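Local atomic coordinates of GCN5-related N-acetyltransferase (Anabaena variabilis, PDB entry 2OZG), a protein that binds coenzyme A and probably transfers acetyl groups to amines, perhaps of aminoglycosides, as a GCN5-related N-acetyltransferase with a C-terminal sterol carrier protein-like domain. Residues V306-L312 with K325-A331; L297-P303 with G333-V337; N19-L23 with F50-Y54; I45-R51 with L63-P67; I166-Y171 with P212-I217. Where two conformers were deposited one is given. Residues are numbered along the deposited sequence.

Contact 1: V306-L312 with K325-A331; sequences VEAELHL and KFILSVA
Two extended strands, 308-312 and 325-331, run antiparallel (163° between their directions, axes 4.5 Å apart) as the arms of a beta hairpin. Ala308-Val330, Leu310-Leu328 and Leu312-Phe326 are hydrogen-bonded pairs, each closed both ways; Leu310 N donates to Leu328 O at 2.7 Å. The Ala308 N to Val330 O bond is 3.0 Å. Glu309-Ser329 and His311-Ile327 are the non-hydrogen-bonded pairs between them. On their face, His311 (chi1 m) swings back along its own strand, so that NE2 donates to Glu309 OE1 at 2.9 Å; Glu309 is t,t. Ile327 (m,t) lies flat on the imidazole, CG1 3.9 Å from the His311 ring centroid, a CH-pi contact, and its CG2 is 3.2 Å from Glu309 CG. The other face is apolar: Leu310 and Leu328, both t,p, meet CB to CB at 4.4 Å, and Leu312 (m,t) brings CD1 to 4.4 Å from Leu328 CB. Helices 375-385 and 293-299 cover this apolar face, while strands 345-348 and 334-339 flank the hairpin in the sheet of the sterol carrier protein-like domain.

Contact 2: L297-P303 with G333-V337; sequences LEARGYP and GKSEV. With PEG (di(hydroxyethyl)ether), chain E.
Tyr302 (chi1 m, chi2 -83°) lays its ring beside the start of strand 334-337, with CE2 3.4 Å from Ser335 OG and CD2 4.1 Å from Lys334 C. Its hydroxyl reaches back to the helix end, donating to Leu297 O at 2.7 Å. The same carbonyl accepts from Ser335 OG at 2.8 Å, Ser335 being in the p rotamer. Tyr302 N donates to Gly333 O (3.1 Å), and Gly333, at phi 77° and psi 5°, makes the turn into the strand. Water 2 joins Pro303 O (2.7 Å) to Gly333 N (2.8 Å). Helix 293-299 ends against strand 334-339, an outermost strand of this chain's five-stranded sheet in the sterol carrier protein-like domain, and Arg300 is the first residue to leave helical angles before the chain extends through Gly301 to Pro303. Glu298 (m,t) bends its carboxylate to the strand, OE2 accepting from Val337 N at 3.0 Å, while Leu297 CB packs on Val337 CG2 at 3.7 Å. A di(hydroxyethyl)ether molecule, probably from the crystallisation liquor, sits in the gap: its O1 donates to Glu298 O (2.8 Å) and accepts from Ser335 N (3.1 Å). Its C1 is 2.4 Å from Arg300 O, too short for a non-bonded contact, so its position deserves caution. Water 1 is hydrogen-bonded to that O1 (2.7 Å) and donates to Glu298 O (2.8 Å) and Ser335 O (2.7 Å).

Contact 3: N19-L23 with F50-Y54; sequences NIQQL and FRVIY
Strand 50-54 is extended throughout and passes beside the first turn of helix 20-30, the nearest CA atoms, Leu23 and Val52, being 7.4 Å apart; side chains fill the space. Phe50 (chi1 m, chi2 88°) points at the helix: its CB lies 4.3 Å from Ile20 CD1 and its CD2 3.9 Å from Leu23 CD2. Ile20 reaches over with chi1 t and chi2 p, and Leu23 has the same t,p pair. Arg51 points its side chain to the opposite face of the sheet, where it forms a salt bridge with Glu107, and offers the helix its backbone, Arg51 O being 3.9 Å from Leu23 CD2. This is helix-on-sheet packing in the N-terminal GNAT domain, the helix lying over strand 50-55; Leu23 is about 8 Å, side chain to side chain, from the CoA-binding Ile87. Val52 (chi1 t) faces the helix again, CG2 4.0 Å from Leu23 CD2 and 3.8 Å from Asn19 OD1. Tyr54 brings its hydroxyl back to the start of the helix. There Asn19 (chi1 p) sits at the N-cap position, but its side chain does not cap the helix and turns to the strand instead, ND2 donating to Tyr54 OH at 2.9 Å; its OD1 accepts from Ser16 N.

Contact 4: I45-R51 with L63-P67; sequences IGLENFR and LAILP
Three backbone hydrogen bonds tie the segments: Ile65 N to Asn49 O (2.9 Å), Arg51 N to Leu63 O (2.8 Å) and Leu63 N to Arg51 O (3.0 Å). Arg51-Leu63 is an antiparallel hydrogen-bonded pair, and Phe50-Ala64 a non-hydrogen-bonded one with CA atoms 4.3 Å apart. Residues 47-49 form a 3-10 turn, with Asn49 N on Gly46 O (3.0 Å) and Phe50 N on Leu47 O (3.1 Å). Asn49 (chi1 m) spends ND2 on Ile45 O at 2.7 Å; water 3 donates to Asn49 OD1 (2.5 Å) and to Ile65 O (3.2 Å). Arg51 (m,m,t) curls back so that NH1 reaches both Glu48 O and Phe50 O at 2.8 Å, while NH2 makes a salt bridge to Glu107. On the other face, Ala64 CB sits over the Phe50 ring, 4.0 Å from its centroid, and Ile45 CG2 meets Leu66 CD2 at 3.8 Å. Strands 50-55 and 58-72 form a beta hairpin of the GNAT fold, Leu63 lying beside the CoA-binding Val85 of the next strand.

Contact 5: I166-Y171 with P212-I217; sequences IFHELY and PQGYII
The contact is apolar and aromatic, with helix 166-171 crossing strand 212-217 at -108° and 8.6 Å between the axes. Its aromatic centre is an edge-to-face pair: Phe167 (chi1 m) turns its ring edge to the face of Tyr215 (chi1 p), centroids 4.7 Å apart, planes at 63°, Phe167 CD1 3.5 Å from Tyr215 CG. Aliphatic packing surrounds it. Leu170 (m,t) fits between Pro212 and Tyr215, with CD1 3.8 Å from Pro212 CB and CB 3.8 Å from Tyr215 CD2; Ile166 CG2 touches Pro212 CG at 3.9 Å, and Phe167 CE1 meets Ile217 CG1 at 4.0 Å. Ile166 and Phe167, with Leu170 one turn later, put one side of the helix on the strand, strand 211-222 belonging to the second GNAT-like region. Gln213 and Gly214 both face Ile206 of the adjacent strand, a classic beta bulge; the nearest CA atoms are those of Gly214 and Leu170, 6.4 Å apart. The polar ends find partners beyond the two segments: Tyr215 OH, which lies 3.5 Å from Tyr171 CB, hydrogen-bonds to Asp233, and Tyr171 OH to Leu182 O. Tyr171 also makes a cation-pi contact with Arg184 and an edge-to-face one with Trp189.

Contacts 3, 4 and 5 are buried and reach one large mixed sheet; contacts 1 and 2, in the sterol carrier protein-like domain, are only partly buried. Contacts 3 and 4 share Phe50 and Arg51 and hold strand 50-55 from two sides, one through a helix packed on its face, the other through backbone pairing at its edge. Contacts 1 and 2 meet directly: Ser329 N lies 2.8 Å from Glu336 O, and contact 1 is nested inside the chain loop closed by contact 2. Strand pairs (1 and 4) rely on backbone hydrogen bonds, helix-on-strand packing (3 and 5) chiefly on apolar side chains, and the helix end of contact 2 on polar groups and water.

Contact 1: V306-L312 with K325-A331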
# COMPACT_ATOMS: atom_id res chain seq x y z
N VAL A 306 -12.66 40.63 32.69
CA VAL A 306 -14.00 40.09 32.74
C VAL A 306 -14.63 40.32 34.12
O VAL A 306 -14.03 40.04 35.17
CB VAL A 306 -13.98 38.60 32.38
CG1 VAL A 306 -15.36 37.99 32.54
CG2 VAL A 306 -13.42 38.39 30.93
N GLU A 307 -15.83 40.88 34.14
CA GLU A 307 -16.55 41.01 35.40
C GLU A 307 -17.96 40.54 35.06
O GLU A 307 -18.70 41.24 34.35
CB GLU A 307 -16.49 42.43 35.95
CG GLU A 307 -17.10 42.55 37.34
CD GLU A 307 -16.92 43.95 37.95
OE1 GLU A 307 -15.98 44.67 37.55
OE2 GLU A 307 -17.74 44.32 38.81
N ALA A 308 -18.32 39.36 35.55
CA ALA A 308 -19.62 38.80 35.22
C ALA A 308 -20.07 37.80 36.23
O ALA A 308 -19.27 37.13 36.86
CB ALA A 308 -19.56 38.12 33.89
N GLU A 309 -21.39 37.69 36.33
CA GLU A 309 -22.03 36.73 37.17
C GLU A 309 -22.83 35.77 36.26
O GLU A 309 -23.75 36.20 35.56
CB GLU A 309 -22.94 37.47 38.09
CG GLU A 309 -23.38 36.76 39.29
CD GLU A 309 -24.19 37.69 40.18
OE1 GLU A 309 -25.41 37.80 39.95
OE2 GLU A 309 -23.60 38.29 41.11
N LEU A 310 -22.48 34.51 36.24
CA LEU A 310 -23.19 33.55 35.41
C LEU A 310 -24.02 32.62 36.29
O LEU A 310 -23.49 31.98 37.18
CB LEU A 310 -22.20 32.75 34.51
CG LEU A 310 -22.80 31.75 33.52
CD1 LEU A 310 -23.81 32.39 32.58
CD2 LEU A 310 -21.70 31.11 32.74
N HIS A 311 -25.33 32.56 36.03
CA HIS A 311 -26.25 31.74 36.85
C HIS A 311 -26.49 30.39 36.18
O HIS A 311 -27.25 30.27 35.22
CB HIS A 311 -27.57 32.48 37.13
CG HIS A 311 -27.44 33.67 38.03
ND1 HIS A 311 -28.39 33.98 38.98
CD2 HIS A 311 -26.47 34.60 38.15
CE1 HIS A 311 -28.02 35.08 39.62
NE2 HIS A 311 -26.85 35.46 39.14
N LEU A 312 -25.84 29.38 36.71
CA LEU A 312 -25.83 28.03 36.13
C LEU A 312 -26.84 27.11 36.77
O LEU A 312 -27.21 27.29 37.96
CB LEU A 312 -24.47 27.37 36.43
CG LEU A 312 -23.17 28.00 35.90
CD1 LEU A 312 -21.94 27.50 36.67
CD2 LEU A 312 -23.04 27.65 34.42
N LYS A 325 -28.44 24.70 41.30
CA LYS A 325 -28.15 26.01 40.76
C LYS A 325 -26.96 26.63 41.48
O LYS A 325 -26.85 26.49 42.67
CB LYS A 325 -29.35 26.92 40.88
CG LYS A 325 -30.56 26.51 40.04
CD LYS A 325 -31.72 27.39 40.50
CE LYS A 325 -32.91 27.34 39.60
NZ LYS A 325 -33.95 28.33 40.10
N PHE A 326 -26.06 27.23 40.71
CA PHE A 326 -24.84 27.84 41.20
C PHE A 326 -24.68 29.21 40.49
O PHE A 326 -24.97 29.36 39.27
CB PHE A 326 -23.60 26.95 40.86
CG PHE A 326 -23.68 25.56 41.40
CD1 PHE A 326 -24.27 24.53 40.66
CD2 PHE A 326 -23.15 25.26 42.67
CE1 PHE A 326 -24.38 23.23 41.19
CE2 PHE A 326 -23.25 23.95 43.19
CZ PHE A 326 -23.87 22.95 42.46
N ILE A 327 -24.23 30.19 41.24
CA ILE A 327 -23.83 31.46 40.67
C ILE A 327 -22.30 31.50 40.63
O ILE A 327 -21.64 31.39 41.66
CB ILE A 327 -24.32 32.66 41.49
CG1 ILE A 327 -25.83 32.55 41.69
CG2 ILE A 327 -23.88 33.93 40.80
CD1 ILE A 327 -26.44 33.61 42.66
N LEU A 328 -21.76 31.62 39.43
CA LEU A 328 -20.33 31.83 39.22
C LEU A 328 -20.10 33.33 39.06
O LEU A 328 -20.58 33.92 38.08
CB LEU A 328 -19.92 31.16 37.91
CG LEU A 328 -18.50 31.31 37.46
CD1 LEU A 328 -17.54 30.78 38.51
CD2 LEU A 328 -18.36 30.61 36.12
N SER A 329 -19.39 33.96 40.00
CA SER A 329 -19.11 35.40 39.89
C SER A 329 -17.64 35.55 39.62
O SER A 329 -16.81 35.10 40.42
CB SER A 329 -19.44 36.18 41.20
OG SER A 329 -20.79 35.99 41.52
N VAL A 330 -17.32 36.15 38.50
CA VAL A 330 -15.92 36.33 38.07
C VAL A 330 -15.51 37.81 38.06
O VAL A 330 -16.23 38.70 37.58
CB VAL A 330 -15.68 35.67 36.66
CG1 VAL A 330 -14.24 35.83 36.19
CG2 VAL A 330 -16.01 34.17 36.71
N ALA A 331 -14.34 38.09 38.61
CA ALA A 331 -13.78 39.44 38.59
C ALA A 331 -12.31 39.30 38.93
O ALA A 331 -11.91 38.38 39.65
CB ALA A 331 -14.44 40.30 39.57

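Contact 2: L297-P303 with G333-V337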
# COMPACT_ATOMS: atom_id res chain seq x y z
N LEU A 297 -14.59 25.25 39.58
CA LEU A 297 -14.75 26.63 39.11
C LEU A 297 -13.91 27.63 39.91
O LEU A 297 -13.35 28.56 39.33
CB LEU A 297 -16.22 27.03 39.11
CG LEU A 297 -17.03 26.32 38.04
CD1 LEU A 297 -18.54 26.50 38.26
CD2 LEU A 297 -16.60 26.77 36.64
N GLU A 298 -13.81 27.43 41.24
CA GLU A 298 -13.02 28.33 42.07
C GLU A 298 -11.53 28.12 41.92
O GLU A 298 -10.75 29.04 42.16
CB GLU A 298 -13.44 28.21 43.55
CG GLU A 298 -14.87 28.70 43.79
CD GLU A 298 -15.25 28.76 45.23
OE1 GLU A 298 -14.62 28.00 46.00
OE2 GLU A 298 -16.17 29.57 45.55
N ALA A 299 -11.10 26.95 41.48
CA ALA A 299 -9.68 26.70 41.33
C ALA A 299 -9.09 27.18 40.02
O ALA A 299 -7.89 27.42 39.94
CB ALA A 299 -9.41 25.22 41.50
N ARG A 300 -9.93 27.36 39.01
CA ARG A 300 -9.52 27.76 37.66
C ARG A 300 -9.16 29.22 37.57
O ARG A 300 -9.69 30.01 38.35
CB ARG A 300 -10.74 27.56 36.74
CG ARG A 300 -10.50 27.57 35.26
CD ARG A 300 -11.82 27.63 34.59
NE ARG A 300 -11.80 27.51 33.14
CZ ARG A 300 -11.55 28.50 32.30
NH1 ARG A 300 -11.18 29.69 32.73
NH2 ARG A 300 -11.62 28.28 31.00
N GLY A 301 -8.25 29.59 36.66
CA GLY A 301 -8.00 30.99 36.35
C GLY A 301 -9.01 31.49 35.33
O GLY A 301 -9.51 30.71 34.51
N TYR A 302 -9.28 32.81 35.35
CA TYR A 302 -10.20 33.43 34.42
C TYR A 302 -9.52 34.59 33.74
O TYR A 302 -8.58 35.18 34.29
CB TYR A 302 -11.46 33.89 35.16
CG TYR A 302 -12.25 32.69 35.67
CD1 TYR A 302 -13.11 32.04 34.84
CD2 TYR A 302 -11.99 32.14 36.92
CE1 TYR A 302 -13.78 30.90 35.26
CE2 TYR A 302 -12.63 30.99 37.34
CZ TYR A 302 -13.54 30.39 36.51
OH TYR A 302 -14.22 29.26 36.88
N PRO A 303 -9.99 34.96 32.54
CA PRO A 303 -9.32 36.08 31.89
C PRO A 303 -9.48 37.37 32.64
O PRO A 303 -10.53 37.62 33.22
CB PRO A 303 -10.04 36.19 30.53
CG PRO A 303 -10.81 34.95 30.36
CD PRO A 303 -11.13 34.48 31.75
N GLY A 333 -9.84 38.15 37.43
CA GLY A 333 -9.20 36.85 37.11
C GLY A 333 -9.54 35.70 38.04
O GLY A 333 -9.04 34.58 37.86
N LYS A 334 -10.43 35.95 38.98
CA LYS A 334 -10.80 34.97 39.99
C LYS A 334 -12.31 34.82 40.05
O LYS A 334 -13.01 35.68 39.57
CB LYS A 334 -10.29 35.44 41.33
CG LYS A 334 -8.84 35.89 41.35
CD LYS A 334 -8.47 36.39 42.75
CE LYS A 334 -8.41 37.90 42.84
NZ LYS A 334 -7.03 38.35 42.45
N SER A 335 -12.77 33.69 40.59
CA SER A 335 -14.17 33.41 40.77
C SER A 335 -14.54 33.11 42.23
O SER A 335 -13.71 32.83 43.08
CB SER A 335 -14.62 32.23 39.93
OG SER A 335 -14.02 31.05 40.43
N GLU A 336 -15.83 33.24 42.48
CA GLU A 336 -16.44 32.86 43.73
C GLU A 336 -17.74 32.20 43.24
O GLU A 336 -18.41 32.73 42.33
CB GLU A 336 -16.71 34.04 44.63
CG GLU A 336 -17.34 33.62 45.94
CD GLU A 336 -17.70 34.80 46.86
OE1 GLU A 336 -17.22 35.94 46.58
OE2 GLU A 336 -18.47 34.56 47.84
N VAL A 337 -18.04 31.03 43.78
CA VAL A 337 -19.21 30.29 43.42
C VAL A 337 -20.08 30.16 44.67
O VAL A 337 -19.56 29.84 45.74
CB VAL A 337 -18.84 28.91 42.93
CG1 VAL A 337 -20.09 28.00 42.89
CG2 VAL A 337 -18.15 29.00 41.58
C1 PEG E . -9.41 31.68 40.05
O1 PEG E . -10.65 31.43 40.74
C2 PEG E . -8.44 32.63 40.75
O2 PEG E . -7.16 32.10 41.06
C3 PEG E . -7.10 30.77 41.62
C4 PEG E . -8.04 30.54 42.79
O4 PEG E . -7.28 30.20 43.96
O HOH W 1 -11.33 31.55 43.33
O HOH W 2 -11.67 38.64 35.41

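Contact 3: N19-L23 with F50-Y54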
# COMPACT_ATOMS: atom_id res chain seq x y z
N ASN A 19 -3.41 -9.02 45.40
CA ASN A 19 -4.05 -9.01 44.10
C ASN A 19 -3.34 -8.26 42.97
O ASN A 19 -3.85 -8.27 41.88
CB ASN A 19 -5.49 -8.48 44.25
CG ASN A 19 -5.52 -7.04 44.82
OD1 ASN A 19 -4.58 -6.24 44.58
ND2 ASN A 19 -6.59 -6.69 45.53
N ILE A 20 -2.19 -7.62 43.20
CA ILE A 20 -1.54 -6.78 42.15
C ILE A 20 -0.97 -7.58 40.96
O ILE A 20 -0.85 -7.08 39.84
CB ILE A 20 -0.43 -5.86 42.76
CG1 ILE A 20 0.00 -4.76 41.79
CG2 ILE A 20 0.79 -6.69 43.21
CD1 ILE A 20 -1.19 -3.94 41.21
N GLN A 21 -0.59 -8.82 41.20
CA GLN A 21 -0.13 -9.65 40.08
C GLN A 21 -1.26 -10.05 39.15
O GLN A 21 -1.03 -10.12 37.95
CB GLN A 21 0.49 -10.94 40.55
CG GLN A 21 1.86 -10.79 41.10
CD GLN A 21 2.32 -12.08 41.70
OE1 GLN A 21 3.28 -12.67 41.22
NE2 GLN A 21 1.60 -12.57 42.71
N GLN A 22 -2.40 -10.45 39.73
CA GLN A 22 -3.56 -10.79 38.95
C GLN A 22 -3.92 -9.56 38.18
O GLN A 22 -4.18 -9.69 37.02
CB GLN A 22 -4.77 -11.18 39.79
CG GLN A 22 -4.76 -12.58 40.32
CD GLN A 22 -5.33 -12.67 41.72
OE1 GLN A 22 -4.68 -12.29 42.69
NE2 GLN A 22 -6.55 -13.18 41.83
N LEU A 23 -3.99 -8.39 38.82
CA LEU A 23 -4.39 -7.18 38.07
C LEU A 23 -3.40 -6.92 36.95
O LEU A 23 -3.77 -6.59 35.84
CB LEU A 23 -4.50 -5.98 39.01
CG LEU A 23 -4.83 -4.63 38.37
CD1 LEU A 23 -6.22 -4.62 37.65
CD2 LEU A 23 -4.76 -3.50 39.40
N PHE A 50 -3.08 1.93 42.41
CA PHE A 50 -3.99 1.01 41.71
C PHE A 50 -5.21 0.63 42.57
O PHE A 50 -5.19 0.62 43.82
CB PHE A 50 -3.28 -0.20 41.19
CG PHE A 50 -2.39 0.06 40.03
CD1 PHE A 50 -1.08 0.44 40.24
CD2 PHE A 50 -2.81 -0.14 38.75
CE1 PHE A 50 -0.24 0.63 39.16
CE2 PHE A 50 -1.98 0.06 37.66
CZ PHE A 50 -0.69 0.44 37.88
N ARG A 51 -6.30 0.39 41.87
CA ARG A 51 -7.58 0.05 42.47
C ARG A 51 -8.04 -1.18 41.75
O ARG A 51 -7.77 -1.37 40.55
CB ARG A 51 -8.63 1.14 42.21
CG ARG A 51 -8.28 2.45 42.79
CD ARG A 51 -8.20 2.33 44.31
NE ARG A 51 -7.82 3.60 44.91
CZ ARG A 51 -6.58 3.97 45.16
NH1 ARG A 51 -5.54 3.19 44.92
NH2 ARG A 51 -6.39 5.14 45.70
N VAL A 52 -8.81 -1.98 42.48
CA VAL A 52 -9.30 -3.26 41.97
C VAL A 52 -10.79 -3.37 42.12
O VAL A 52 -11.32 -2.91 43.10
CB VAL A 52 -8.64 -4.43 42.80
CG1 VAL A 52 -9.35 -5.74 42.56
CG2 VAL A 52 -7.15 -4.54 42.44
N ILE A 53 -11.46 -3.99 41.16
CA ILE A 53 -12.87 -4.35 41.31
C ILE A 53 -13.00 -5.88 41.32
O ILE A 53 -12.36 -6.57 40.52
CB ILE A 53 -13.79 -3.70 40.24
CG1 ILE A 53 -15.26 -3.95 40.54
CG2 ILE A 53 -13.48 -4.16 38.85
CD1 ILE A 53 -16.16 -3.35 39.52
N TYR A 54 -13.77 -6.40 42.28
CA TYR A 54 -14.00 -7.82 42.39
C TYR A 54 -15.41 -8.13 41.99
O TYR A 54 -16.29 -7.33 42.21
CB TYR A 54 -13.89 -8.29 43.84
CG TYR A 54 -12.48 -8.38 44.40
CD1 TYR A 54 -11.84 -7.28 44.92
CD2 TYR A 54 -11.82 -9.61 44.43
CE1 TYR A 54 -10.55 -7.39 45.44
CE2 TYR A 54 -10.54 -9.72 44.93
CZ TYR A 54 -9.91 -8.62 45.44
OH TYR A 54 -8.63 -8.76 45.93

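Contact 4: I45-R51 with L63-P67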
# COMPACT_ATOMS: atom_id res chain seq x y z
N ILE A 45 4.19 3.43 38.33
CA ILE A 45 3.05 4.13 38.91
C ILE A 45 2.90 3.97 40.40
O ILE A 45 2.46 4.89 41.09
CB ILE A 45 1.76 3.66 38.26
CG1 ILE A 45 1.77 4.13 36.82
CG2 ILE A 45 0.54 4.14 39.06
CD1 ILE A 45 0.55 3.84 36.03
N GLY A 46 3.23 2.80 40.92
CA GLY A 46 3.08 2.53 42.34
C GLY A 46 1.76 1.83 42.65
O GLY A 46 0.68 2.28 42.29
N LEU A 47 1.88 0.72 43.35
CA LEU A 47 0.76 -0.10 43.79
C LEU A 47 -0.32 0.66 44.55
O LEU A 47 -1.50 0.29 44.49
CB LEU A 47 1.35 -1.22 44.68
CG LEU A 47 0.45 -2.32 45.26
CD1 LEU A 47 1.27 -3.57 45.61
CD2 LEU A 47 -0.32 -1.86 46.48
N GLU A 48 0.10 1.68 45.31
CA GLU A 48 -0.80 2.50 46.11
C GLU A 48 -1.83 3.20 45.27
O GLU A 48 -2.91 3.51 45.77
CB GLU A 48 -0.05 3.56 46.94
CG GLU A 48 1.04 4.37 46.17
CD GLU A 48 2.33 3.56 45.93
N ASN A 49 -1.47 3.46 44.00
CA ASN A 49 -2.33 4.14 43.04
C ASN A 49 -3.26 3.23 42.28
O ASN A 49 -4.14 3.71 41.56
CB ASN A 49 -1.47 4.95 42.07
CG ASN A 49 -0.75 6.07 42.76
OD1 ASN A 49 -1.33 6.71 43.62
ND2 ASN A 49 0.54 6.26 42.45
N PHE A 50 -3.08 1.93 42.41
CA PHE A 50 -3.99 1.01 41.71
C PHE A 50 -5.21 0.63 42.57
O PHE A 50 -5.19 0.62 43.82
CB PHE A 50 -3.28 -0.20 41.19
CG PHE A 50 -2.39 0.06 40.03
CD1 PHE A 50 -1.08 0.44 40.24
CD2 PHE A 50 -2.81 -0.14 38.75
CE1 PHE A 50 -0.24 0.63 39.16
CE2 PHE A 50 -1.98 0.06 37.66
CZ PHE A 50 -0.69 0.44 37.88
N ARG A 51 -6.30 0.39 41.87
CA ARG A 51 -7.58 0.05 42.47
C ARG A 51 -8.04 -1.18 41.75
O ARG A 51 -7.77 -1.37 40.55
CB ARG A 51 -8.63 1.14 42.21
CG ARG A 51 -8.28 2.45 42.79
CD ARG A 51 -8.20 2.33 44.31
NE ARG A 51 -7.82 3.60 44.91
CZ ARG A 51 -6.58 3.97 45.16
NH1 ARG A 51 -5.54 3.19 44.92
NH2 ARG A 51 -6.39 5.14 45.70
N LEU A 63 -7.89 -0.26 37.72
CA LEU A 63 -7.32 0.89 37.09
C LEU A 63 -6.28 1.53 38.03
O LEU A 63 -6.07 1.07 39.17
CB LEU A 63 -8.46 1.89 36.69
CG LEU A 63 -9.46 2.30 37.82
CD1 LEU A 63 -8.82 3.15 38.88
CD2 LEU A 63 -10.64 3.06 37.30
N ALA A 64 -5.66 2.60 37.53
CA ALA A 64 -4.79 3.47 38.28
C ALA A 64 -5.36 4.88 38.34
O ALA A 64 -5.91 5.42 37.34
CB ALA A 64 -3.38 3.53 37.66
N ILE A 65 -5.27 5.46 39.52
CA ILE A 65 -5.62 6.86 39.76
C ILE A 65 -4.29 7.62 39.93
O ILE A 65 -3.47 7.25 40.79
CB ILE A 65 -6.42 7.06 41.07
CG1 ILE A 65 -7.72 6.26 41.08
CG2 ILE A 65 -6.79 8.56 41.20
CD1 ILE A 65 -8.46 6.42 42.39
N LEU A 66 -4.10 8.70 39.16
CA LEU A 66 -2.88 9.55 39.23
C LEU A 66 -3.22 10.92 39.78
O LEU A 66 -3.76 11.79 39.06
CB LEU A 66 -2.20 9.69 37.83
CG LEU A 66 -1.88 8.36 37.16
CD1 LEU A 66 -1.19 8.55 35.80
CD2 LEU A 66 -0.99 7.49 38.04
N PRO A 67 -3.01 11.09 41.09
CA PRO A 67 -3.29 12.37 41.66
C PRO A 67 -2.25 13.38 41.29
O PRO A 67 -1.08 13.24 41.65
CB PRO A 67 -3.34 12.12 43.19
CG PRO A 67 -3.21 10.65 43.37
CD PRO A 67 -2.65 10.10 42.10
O HOH W 3 -3.83 6.96 43.94

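Contact 5: I166-Y171 with P212-I217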
# COMPACT_ATOMS: atom_id res chain seq x y z
N ILE A 166 16.27 20.68 35.88
CA ILE A 166 16.17 21.71 34.88
C ILE A 166 14.91 21.46 34.04
O ILE A 166 14.20 22.38 33.74
CB ILE A 166 17.40 21.79 33.98
CG1 ILE A 166 18.65 22.09 34.78
CG2 ILE A 166 17.21 22.90 32.98
CD1 ILE A 166 18.54 23.33 35.68
N PHE A 167 14.67 20.19 33.71
CA PHE A 167 13.51 19.79 32.91
C PHE A 167 12.22 20.10 33.62
O PHE A 167 11.30 20.63 32.98
CB PHE A 167 13.57 18.29 32.56
CG PHE A 167 14.60 17.98 31.50
CD1 PHE A 167 14.27 18.04 30.15
CD2 PHE A 167 15.90 17.65 31.85
CE1 PHE A 167 15.20 17.76 29.19
CE2 PHE A 167 16.84 17.38 30.87
CZ PHE A 167 16.50 17.45 29.56
N HIS A 168 12.11 19.74 34.89
CA HIS A 168 10.89 20.07 35.65
C HIS A 168 10.64 21.56 35.63
O HIS A 168 9.54 21.97 35.47
CB HIS A 168 10.93 19.62 37.14
CG HIS A 168 9.82 20.21 37.99
ND1 HIS A 168 8.50 19.78 37.94
CD2 HIS A 168 9.83 21.23 38.90
CE1 HIS A 168 7.76 20.50 38.77
NE2 HIS A 168 8.53 21.40 39.35
N GLU A 169 11.69 22.35 35.77
CA GLU A 169 11.53 23.79 35.88
C GLU A 169 11.14 24.50 34.58
O GLU A 169 10.40 25.47 34.61
CB GLU A 169 12.79 24.38 36.50
CG GLU A 169 13.03 23.83 37.91
CD GLU A 169 14.41 24.17 38.45
OE1 GLU A 169 15.18 24.83 37.71
OE2 GLU A 169 14.71 23.80 39.60
N LEU A 170 11.65 24.01 33.45
CA LEU A 170 11.22 24.50 32.16
C LEU A 170 9.82 23.98 31.85
O LEU A 170 9.01 24.71 31.28
CB LEU A 170 12.21 24.06 31.06
CG LEU A 170 13.58 24.75 31.08
CD1 LEU A 170 14.60 24.04 30.20
CD2 LEU A 170 13.47 26.21 30.68
N TYR A 171 9.55 22.72 32.15
CA TYR A 171 8.22 22.15 31.93
C TYR A 171 7.14 22.92 32.64
O TYR A 171 6.14 23.31 32.04
CB TYR A 171 8.16 20.68 32.32
CG TYR A 171 6.77 20.15 32.09
CD1 TYR A 171 6.33 19.77 30.85
CD2 TYR A 171 5.87 20.13 33.13
CE1 TYR A 171 5.02 19.37 30.64
CE2 TYR A 171 4.58 19.71 32.94
CZ TYR A 171 4.16 19.32 31.71
OH TYR A 171 2.85 18.93 31.59
N PRO A 212 18.84 28.20 30.28
CA PRO A 212 18.03 27.35 29.43
C PRO A 212 16.73 28.00 29.04
O PRO A 212 16.07 28.60 29.89
CB PRO A 212 17.79 26.11 30.29
CG PRO A 212 18.21 26.41 31.62
CD PRO A 212 19.04 27.62 31.63
N GLN A 213 16.35 27.84 27.77
CA GLN A 213 15.13 28.38 27.24
C GLN A 213 14.17 27.33 26.69
O GLN A 213 13.08 27.63 26.26
CB GLN A 213 15.46 29.42 26.20
CG GLN A 213 16.22 30.62 26.79
CD GLN A 213 16.32 31.78 25.84
OE1 GLN A 213 15.31 32.22 25.28
NE2 GLN A 213 17.55 32.30 25.66
N GLY A 214 14.56 26.07 26.74
CA GLY A 214 13.72 25.02 26.26
C GLY A 214 14.48 23.73 26.24
O GLY A 214 15.64 23.68 26.64
N TYR A 215 13.82 22.68 25.75
CA TYR A 215 14.45 21.38 25.69
C TYR A 215 13.75 20.47 24.68
O TYR A 215 12.65 20.81 24.15
CB TYR A 215 14.53 20.77 27.12
CG TYR A 215 13.20 20.33 27.74
CD1 TYR A 215 12.56 19.20 27.29
CD2 TYR A 215 12.65 20.99 28.84
CE1 TYR A 215 11.32 18.78 27.85
CE2 TYR A 215 11.47 20.55 29.42
CZ TYR A 215 10.80 19.45 28.93
OH TYR A 215 9.64 19.03 29.58
N ILE A 216 14.44 19.39 24.31
CA ILE A 216 13.86 18.37 23.42
C ILE A 216 14.27 17.00 23.93
O ILE A 216 15.46 16.77 24.24
CB ILE A 216 14.34 18.50 21.95
CG1 ILE A 216 14.34 19.94 21.48
CG2 ILE A 216 13.51 17.62 21.04
CD1 ILE A 216 14.86 20.17 20.04
N ILE A 217 13.28 16.10 23.99
CA ILE A 217 13.47 14.71 24.39
C ILE A 217 12.93 13.84 23.26
O ILE A 217 11.77 14.01 22.86
CB ILE A 217 12.71 14.35 25.65
CG1 ILE A 217 13.13 15.26 26.79
CG2 ILE A 217 13.02 12.87 25.99
CD1 ILE A 217 12.26 15.14 28.03